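Local coordinates for protein phosphodiesterase (Candida albicans, PDB 6CPU) that belongs to the HD-type phosphodiesterase superfamily and holds a zinc ion and a magnesium ion in a largely helical chain that also carries a small parallel sheet, at residues D23-L28 / D80-S85; E3-V8 / I46-P51; H31-T36 / F93-L98. All coordinates share one frame; numbering follows the deposited sequence.

Contacts 1 and 3 hold the same two elements, helices 25-34 and 84-94, at their N-terminal and C-terminal ends, while contact 2 pairs strands 2-6 and 46-49 of the parallel sheet beside them. Contact 1 is partly buried and polar, an aspartate accepting from a backbone N-H, that of Lys-26, at a helix start. Contact 3, nearer the centre of the chain, is buried and mostly aromatic and aliphatic, with one water bridge. Contact 2 is also buried; backbone bonds join its strands and mostly aliphatic residues line both faces. Phe-25 and Phe-84 of contact 1 meet Phe-50 of contact 2, and Glu-3 of contact 2 forms a salt bridge with Lys-35 of contact 3.

Contact 1. Residues D23-L28 / D80-S85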
# COMPACT_ATOMS: atom_id res chain seq x y z
N ASP A 23 -1.30 30.04 -7.65
CA ASP A 23 -2.19 31.13 -7.27
C ASP A 23 -2.86 30.85 -5.94
O ASP A 23 -3.23 31.80 -5.23
CB ASP A 23 -3.24 31.39 -8.37
CG ASP A 23 -4.16 30.21 -8.62
OD1 ASP A 23 -3.78 29.05 -8.32
OD2 ASP A 23 -5.28 30.43 -9.13
N THR A 24 -3.04 29.58 -5.59
CA THR A 24 -3.72 29.19 -4.36
C THR A 24 -3.03 28.00 -3.68
O THR A 24 -2.39 27.19 -4.34
CB THR A 24 -5.18 28.77 -4.62
OG1 THR A 24 -5.23 27.58 -5.40
CG2 THR A 24 -5.96 29.87 -5.36
N PHE A 25 -3.19 27.91 -2.37
CA PHE A 25 -2.66 26.81 -1.57
C PHE A 25 -3.33 25.51 -2.01
O PHE A 25 -2.69 24.47 -2.08
CB PHE A 25 -2.89 27.07 -0.08
CG PHE A 25 -2.22 26.07 0.85
CD1 PHE A 25 -0.89 25.68 0.65
CD2 PHE A 25 -2.90 25.56 1.95
CE1 PHE A 25 -0.28 24.78 1.52
CE2 PHE A 25 -2.29 24.67 2.83
CZ PHE A 25 -0.98 24.28 2.60
N LYS A 26 -4.63 25.59 -2.30
CA LYS A 26 -5.37 24.43 -2.77
C LYS A 26 -4.74 23.84 -4.04
O LYS A 26 -4.56 22.63 -4.14
CB LYS A 26 -6.84 24.77 -3.01
CG LYS A 26 -7.66 23.57 -3.45
CD LYS A 26 -9.12 23.92 -3.67
CE LYS A 26 -9.43 24.23 -5.13
NZ LYS A 26 -10.89 24.44 -5.31
N HIS A 27 -4.41 24.69 -5.01
CA HIS A 27 -3.78 24.19 -6.22
C HIS A 27 -2.38 23.59 -5.96
O HIS A 27 -2.00 22.56 -6.57
CB HIS A 27 -3.72 25.27 -7.30
CG HIS A 27 -5.05 25.54 -7.94
ND1 HIS A 27 -5.37 26.77 -8.48
CD2 HIS A 27 -6.13 24.75 -8.14
CE1 HIS A 27 -6.59 26.72 -8.99
NE2 HIS A 27 -7.07 25.50 -8.79
N LEU A 28 -1.62 24.20 -5.05
CA LEU A 28 -0.33 23.64 -4.61
C LEU A 28 -0.51 22.23 -4.00
O LEU A 28 0.22 21.29 -4.35
CB LEU A 28 0.34 24.58 -3.61
CG LEU A 28 1.82 24.33 -3.34
CD1 LEU A 28 2.52 25.61 -2.86
CD2 LEU A 28 2.01 23.24 -2.30
N ASP A 80 -6.99 28.20 1.66
CA ASP A 80 -6.12 29.28 1.22
C ASP A 80 -5.87 30.30 2.34
O ASP A 80 -4.79 30.89 2.42
CB ASP A 80 -6.70 29.97 -0.02
CG ASP A 80 -6.76 29.03 -1.25
OD1 ASP A 80 -6.08 27.97 -1.28
OD2 ASP A 80 -7.49 29.36 -2.21
N ASN A 81 -6.86 30.48 3.22
CA ASN A 81 -6.78 31.45 4.31
C ASN A 81 -6.27 30.91 5.65
O ASN A 81 -6.33 31.63 6.65
CB ASN A 81 -8.16 32.11 4.49
CG ASN A 81 -8.53 32.98 3.30
OD1 ASN A 81 -7.75 33.84 2.88
ND2 ASN A 81 -9.72 32.77 2.75
N LEU A 82 -5.76 29.67 5.68
CA LEU A 82 -5.22 29.10 6.91
C LEU A 82 -4.04 29.91 7.41
O LEU A 82 -3.23 30.36 6.62
CB LEU A 82 -4.73 27.66 6.70
CG LEU A 82 -5.77 26.57 6.50
CD1 LEU A 82 -5.05 25.30 6.06
CD2 LEU A 82 -6.61 26.32 7.75
N PRO A 83 -3.90 30.05 8.74
CA PRO A 83 -2.65 30.60 9.25
C PRO A 83 -1.47 29.73 8.83
O PRO A 83 -1.65 28.54 8.53
CB PRO A 83 -2.82 30.56 10.78
CG PRO A 83 -4.22 30.14 11.05
CD PRO A 83 -4.77 29.53 9.81
N PHE A 84 -0.28 30.32 8.83
CA PHE A 84 0.91 29.59 8.42
C PHE A 84 1.13 28.32 9.25
O PHE A 84 1.51 27.28 8.70
CB PHE A 84 2.16 30.47 8.48
CG PHE A 84 3.44 29.72 8.28
CD1 PHE A 84 3.80 29.29 7.01
CD2 PHE A 84 4.25 29.40 9.35
CE1 PHE A 84 4.97 28.58 6.82
CE2 PHE A 84 5.42 28.68 9.17
CZ PHE A 84 5.79 28.27 7.90
N SER A 85 0.87 28.40 10.56
CA SER A 85 1.01 27.23 11.43
C SER A 85 0.17 26.03 10.96
O SER A 85 0.65 24.89 11.00
CB SER A 85 0.65 27.59 12.88
OG SER A 85 -0.74 27.82 13.03
O HOH W 1 -3.63 30.36 -0.74
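The first turn of helix 25-34 is met by the carboxylate of Asp-80, which comes from the loop leading into helix 84-94. Its OD1 accepts a hydrogen bond from Lys-26 N at 3.0 Å; the bond is fairly straight, 158° at the hydrogen, and the donor lies nearly on the line of the C-O bond. Aspartate suits this place because the first N-H groups of a helix have no carbonyl of an earlier turn to bind, and the negative charge probably also interacts favourably with the positive end of the helix dipole. Phe-25 N gives its hydrogen to a water at 3.0 Å, and that water makes a weak bond to the carbonyl of Asp-80 itself.

Thr-24, the residue just before the helix, caps it from its own chain. Its OG1 sits between the backbone N and the carbonyl carbon (chi1 66°), where it accepts from His-27 N at 3.0 Å as the N-cap. The carbon side of the same residue turns to the aspartate: OD2 of Asp-80 rests 3.4 Å from Thr-24 CB, with Thr-24 CG2 close by. His-27 ND1 also donates to the syn lone pair of Asp-23 OD1, nearly in the imidazole plane, tying the residue before the cap to the first turn. The chain of Lys-26 leads away, its NZ making a weak bond to Glu-193 O.

On the buried side Phe-25 sends its CB toward the 80-85 segment, and Leu-82 CD1 lies at the edge of its ring, 4.3 Å from Phe-25 CE2. Leu-82 also touches Leu-186 and Leu-189 of helix 177-193. A threonine N-cap supplemented by an aspartate from a distant loop is a form of helix N-terminal capping.

Contact 2. Residues E3-V8 / I46-P51; sequences EVLSLV and IVIIFP
Glu-3 O receives Val-47 N at 2.8 Å, Leu-5 N gives to Val-47 O, Leu-5 O receives Ile-49 N, and Leu-7 N gives to Ile-49 O at 3.0 Å. Leu-5 bonds through N-H to Val-47 and through C=O to Ile-49, straddling Ile-48, as in parallel strands; the CA hydrogen of Ile-48 also contacts Leu-5 O. On one face Leu-5 CD1 packs 3.7 Å from Ile-46 CG2. On the other, Val-4 CG1 meets Ile-49 CD1 at 3.6 Å; past the strand's end Val-8 CG2 presses on Ile-49 CG2 at 3.5 Å, tighter than usual. Beta-branched valine and isoleucine favour extended backbone.

These are the two central strands of a four-stranded parallel sheet, order 2-1-3-4; helices 25-34 and 84-94 lie in the connections into and out of strand 46-49, as in beta-alpha-beta crossovers. Leu-7 and Phe-50 lie side by side, Leu-7 CD1 3.8 Å from Phe-50 CD1, and Val-8 CG1 lies against the Pro-51 ring. Ser-6 OG, anti to its backbone N (chi1 -179°), donates to Val-8 O at 2.6 Å, probably helping hold the turn. Further out, Leu-5 packs on Leu-32 and Ile-48 on Leu-28, and Glu-3 OE2 forms a salt bridge with Lys-35 and a hydrogen bond with His-31 NE2.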
# COMPACT_ATOMS: atom_id res chain seq x y z
N GLU A 3 12.99 21.24 -6.76
CA GLU A 3 11.72 21.66 -7.32
C GLU A 3 11.16 22.68 -6.34
O GLU A 3 11.00 22.39 -5.15
CB GLU A 3 10.75 20.49 -7.48
CG GLU A 3 9.33 20.92 -7.84
CD GLU A 3 8.46 19.78 -8.33
OE1 GLU A 3 8.88 19.04 -9.23
OE2 GLU A 3 7.32 19.63 -7.83
N VAL A 4 10.86 23.88 -6.84
CA VAL A 4 10.39 24.96 -5.98
C VAL A 4 8.93 25.24 -6.28
O VAL A 4 8.54 25.41 -7.44
CB VAL A 4 11.24 26.25 -6.15
CG1 VAL A 4 10.70 27.35 -5.24
CG2 VAL A 4 12.71 25.98 -5.85
N LEU A 5 8.12 25.25 -5.22
CA LEU A 5 6.69 25.49 -5.30
C LEU A 5 6.45 26.75 -4.50
O LEU A 5 6.76 26.78 -3.31
CB LEU A 5 5.93 24.32 -4.69
CG LEU A 5 6.32 22.93 -5.19
CD1 LEU A 5 5.43 21.89 -4.54
CD2 LEU A 5 6.23 22.80 -6.70
N SER A 6 5.95 27.80 -5.15
CA SER A 6 5.83 29.10 -4.50
C SER A 6 4.43 29.69 -4.51
O SER A 6 3.69 29.60 -5.50
CB SER A 6 6.78 30.10 -5.16
OG SER A 6 6.68 31.35 -4.50
N LEU A 7 4.08 30.30 -3.38
CA LEU A 7 2.84 31.04 -3.24
C LEU A 7 3.10 32.54 -3.34
O LEU A 7 2.16 33.33 -3.23
CB LEU A 7 2.18 30.71 -1.91
CG LEU A 7 1.52 29.33 -1.82
CD1 LEU A 7 1.09 29.02 -0.40
CD2 LEU A 7 0.33 29.26 -2.77
N VAL A 8 4.35 32.92 -3.57
CA VAL A 8 4.79 34.32 -3.54
C VAL A 8 5.79 34.61 -4.65
O VAL A 8 6.17 33.72 -5.40
CB VAL A 8 5.42 34.67 -2.17
CG1 VAL A 8 4.39 34.54 -1.05
CG2 VAL A 8 6.62 33.79 -1.89
N ILE A 46 12.06 19.18 -2.47
CA ILE A 46 11.02 20.13 -2.82
C ILE A 46 11.07 21.27 -1.80
O ILE A 46 11.06 21.03 -0.58
CB ILE A 46 9.63 19.48 -2.84
CG1 ILE A 46 9.55 18.46 -3.98
CG2 ILE A 46 8.53 20.54 -2.96
CD1 ILE A 46 8.31 17.60 -3.94
N VAL A 47 11.12 22.50 -2.31
CA VAL A 47 11.08 23.70 -1.45
C VAL A 47 9.75 24.39 -1.65
O VAL A 47 9.36 24.67 -2.79
CB VAL A 47 12.22 24.69 -1.79
CG1 VAL A 47 12.10 25.95 -0.93
CG2 VAL A 47 13.58 24.04 -1.61
N ILE A 48 9.02 24.62 -0.56
CA ILE A 48 7.77 25.38 -0.62
C ILE A 48 7.97 26.76 0.02
O ILE A 48 8.40 26.85 1.16
CB ILE A 48 6.59 24.64 0.05
CG1 ILE A 48 6.40 23.26 -0.60
CG2 ILE A 48 5.30 25.44 -0.09
CD1 ILE A 48 5.30 22.44 0.02
N ILE A 49 7.66 27.81 -0.74
CA ILE A 49 7.81 29.19 -0.28
C ILE A 49 6.43 29.75 0.06
O ILE A 49 5.58 29.90 -0.82
CB ILE A 49 8.50 30.08 -1.34
CG1 ILE A 49 9.75 29.38 -1.88
CG2 ILE A 49 8.89 31.43 -0.73
CD1 ILE A 49 10.46 30.13 -2.99
N PHE A 50 6.22 30.01 1.34
CA PHE A 50 5.01 30.65 1.85
C PHE A 50 5.24 32.15 2.02
O PHE A 50 6.39 32.61 2.04
CB PHE A 50 4.63 30.07 3.21
CG PHE A 50 4.15 28.66 3.16
CD1 PHE A 50 2.82 28.38 2.90
CD2 PHE A 50 5.04 27.61 3.37
CE1 PHE A 50 2.37 27.07 2.86
CE2 PHE A 50 4.59 26.30 3.32
CZ PHE A 50 3.25 26.03 3.07
N PRO A 51 4.15 32.93 2.14
CA PRO A 51 4.26 34.36 2.49
C PRO A 51 4.81 34.55 3.90
O PRO A 51 4.54 33.72 4.78
CB PRO A 51 2.82 34.87 2.42
CG PRO A 51 2.03 33.83 1.72
CD PRO A 51 2.75 32.53 1.89

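Contact 3. Residues H31-T36 / F93-L98; sequences HLFKKT and FFFTHL
Leu-32, near the C-terminal end of helix 25-34, comes closest to Phe-95, the first residue to leave helical angles after helix 84-94, with their CA atoms 7.4 Å apart. Both helices belong to beta-alpha-beta connections of the parallel sheet, helix 25-34 leading on to strand 46-49 and helix 84-94 to strand 100-103, and here their ends are packed together.

The Phe-95 ring meets two successive residues of helix 25-34, one over its face and one at its CZ end. Leu-32 CB stands over one face of the ring, 3.8 Å from the centroid, a CH-pi contact. The far end of the ring points at Phe-33: Phe-95 CZ lies over the centre of the Phe-33 face, in an edge-to-face pair with planes at 68°. Phenylalanine suits the place because its flat face takes aliphatic carbon while its hydrogen-bearing edge takes another ring. Phe-33 also meets the ring of Phe-196 edge-to-face.

Leucines close the side toward the sheet, where Leu-32 CD2 meets Leu-98 CD1 at 3.8 Å. Lys-35 crosses Leu-98 obliquely, its CD 3.9 Å from Leu-98 CD1, while its NZ reaches a salt bridge with Glu-3. Thr-36 sets CG2 near the His-97 ring and gives its OG1 to a bond with Asp-265. A water bridges the backbone carbonyl of Leu-32 and the imidazole of His-97: it donates to Leu-32 O at 2.8 Å and lies in the imidazole plane, 2.7 Å from His-97 NE2.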
# COMPACT_ATOMS: atom_id res chain seq x y z
N HIS A 31 -1.22 19.63 -6.70
CA HIS A 31 0.04 19.27 -7.35
C HIS A 31 0.78 18.20 -6.54
O HIS A 31 1.31 17.24 -7.12
CB HIS A 31 0.89 20.54 -7.49
CG HIS A 31 2.27 20.33 -8.02
ND1 HIS A 31 2.53 20.15 -9.36
CD2 HIS A 31 3.47 20.32 -7.40
CE1 HIS A 31 3.83 20.02 -9.54
NE2 HIS A 31 4.42 20.12 -8.37
N LEU A 32 0.81 18.37 -5.22
CA LEU A 32 1.49 17.42 -4.34
C LEU A 32 0.79 16.07 -4.32
O LEU A 32 1.47 15.06 -4.36
CB LEU A 32 1.61 17.98 -2.92
CG LEU A 32 2.48 19.22 -2.77
CD1 LEU A 32 2.40 19.67 -1.33
CD2 LEU A 32 3.92 18.96 -3.17
N PHE A 33 -0.55 16.05 -4.25
CA PHE A 33 -1.30 14.77 -4.24
C PHE A 33 -1.01 13.93 -5.48
O PHE A 33 -0.97 12.70 -5.40
CB PHE A 33 -2.81 14.98 -4.11
CG PHE A 33 -3.31 15.11 -2.69
CD1 PHE A 33 -3.07 14.11 -1.75
CD2 PHE A 33 -4.06 16.21 -2.31
CE1 PHE A 33 -3.55 14.23 -0.46
CE2 PHE A 33 -4.55 16.32 -1.02
CZ PHE A 33 -4.30 15.34 -0.09
N LYS A 34 -0.80 14.59 -6.63
CA LYS A 34 -0.60 13.90 -7.90
C LYS A 34 0.78 13.26 -8.04
O LYS A 34 0.97 12.40 -8.90
CB LYS A 34 -0.87 14.84 -9.08
CG LYS A 34 -2.35 15.07 -9.28
CD LYS A 34 -2.68 15.76 -10.59
CE LYS A 34 -2.38 17.24 -10.54
NZ LYS A 34 -3.03 17.93 -11.69
N LYS A 35 1.73 13.64 -7.18
CA LYS A 35 3.08 13.08 -7.24
C LYS A 35 3.17 11.55 -7.11
O LYS A 35 4.07 10.92 -7.70
CB LYS A 35 4.00 13.78 -6.24
CG LYS A 35 4.28 15.20 -6.71
CD LYS A 35 5.33 15.89 -5.89
CE LYS A 35 5.71 17.21 -6.54
NZ LYS A 35 6.63 17.02 -7.68
N THR A 36 2.23 10.94 -6.38
CA THR A 36 2.22 9.49 -6.23
C THR A 36 1.45 8.75 -7.36
O THR A 36 1.14 7.56 -7.24
CB THR A 36 1.74 9.09 -4.82
OG1 THR A 36 0.49 9.73 -4.53
CG2 THR A 36 2.77 9.50 -3.81
N PHE A 93 2.43 16.85 7.78
CA PHE A 93 1.75 15.59 8.08
C PHE A 93 1.33 14.84 6.82
O PHE A 93 1.65 13.67 6.67
CB PHE A 93 0.50 15.80 8.95
CG PHE A 93 -0.20 14.51 9.30
CD1 PHE A 93 0.33 13.68 10.27
CD2 PHE A 93 -1.35 14.13 8.65
CE1 PHE A 93 -0.29 12.48 10.59
CE2 PHE A 93 -1.98 12.93 8.96
CZ PHE A 93 -1.45 12.11 9.94
N PHE A 94 0.61 15.51 5.94
CA PHE A 94 0.07 14.83 4.76
C PHE A 94 1.10 14.61 3.67
O PHE A 94 0.91 13.74 2.84
CB PHE A 94 -1.14 15.55 4.19
CG PHE A 94 -2.30 15.58 5.15
CD1 PHE A 94 -3.13 14.48 5.29
CD2 PHE A 94 -2.53 16.70 5.94
CE1 PHE A 94 -4.20 14.51 6.18
CE2 PHE A 94 -3.58 16.72 6.84
CZ PHE A 94 -4.42 15.63 6.96
N PHE A 95 2.18 15.38 3.66
CA PHE A 95 3.18 15.28 2.57
C PHE A 95 4.60 15.00 3.06
O PHE A 95 5.60 15.32 2.40
CB PHE A 95 3.05 16.49 1.63
CG PHE A 95 1.70 16.57 0.99
CD1 PHE A 95 1.34 15.67 -0.00
CD2 PHE A 95 0.74 17.48 1.45
CE1 PHE A 95 0.08 15.69 -0.56
CE2 PHE A 95 -0.52 17.51 0.89
CZ PHE A 95 -0.86 16.62 -0.12
N THR A 96 4.66 14.32 4.20
CA THR A 96 5.90 13.86 4.80
C THR A 96 6.75 13.08 3.78
O THR A 96 7.97 13.26 3.69
CB THR A 96 5.61 13.00 6.08
OG1 THR A 96 6.84 12.61 6.70
CG2 THR A 96 4.79 11.74 5.78
N HIS A 97 6.08 12.27 2.97
CA HIS A 97 6.72 11.39 2.00
C HIS A 97 7.44 12.09 0.85
O HIS A 97 8.15 11.43 0.10
CB HIS A 97 5.68 10.42 1.42
CG HIS A 97 4.58 11.09 0.64
ND1 HIS A 97 3.53 11.73 1.26
CD2 HIS A 97 4.36 11.19 -0.69
CE1 HIS A 97 2.72 12.23 0.33
NE2 HIS A 97 3.18 11.88 -0.85
N LEU A 98 7.28 13.41 0.72
CA LEU A 98 7.83 14.17 -0.42
C LEU A 98 9.11 15.00 -0.21
O LEU A 98 9.45 15.80 -1.08
CB LEU A 98 6.73 15.08 -0.98
CG LEU A 98 5.53 14.37 -1.59
CD1 LEU A 98 4.52 15.39 -2.11
CD2 LEU A 98 5.96 13.45 -2.72
O HOH W 2 1.69 12.60 -3.02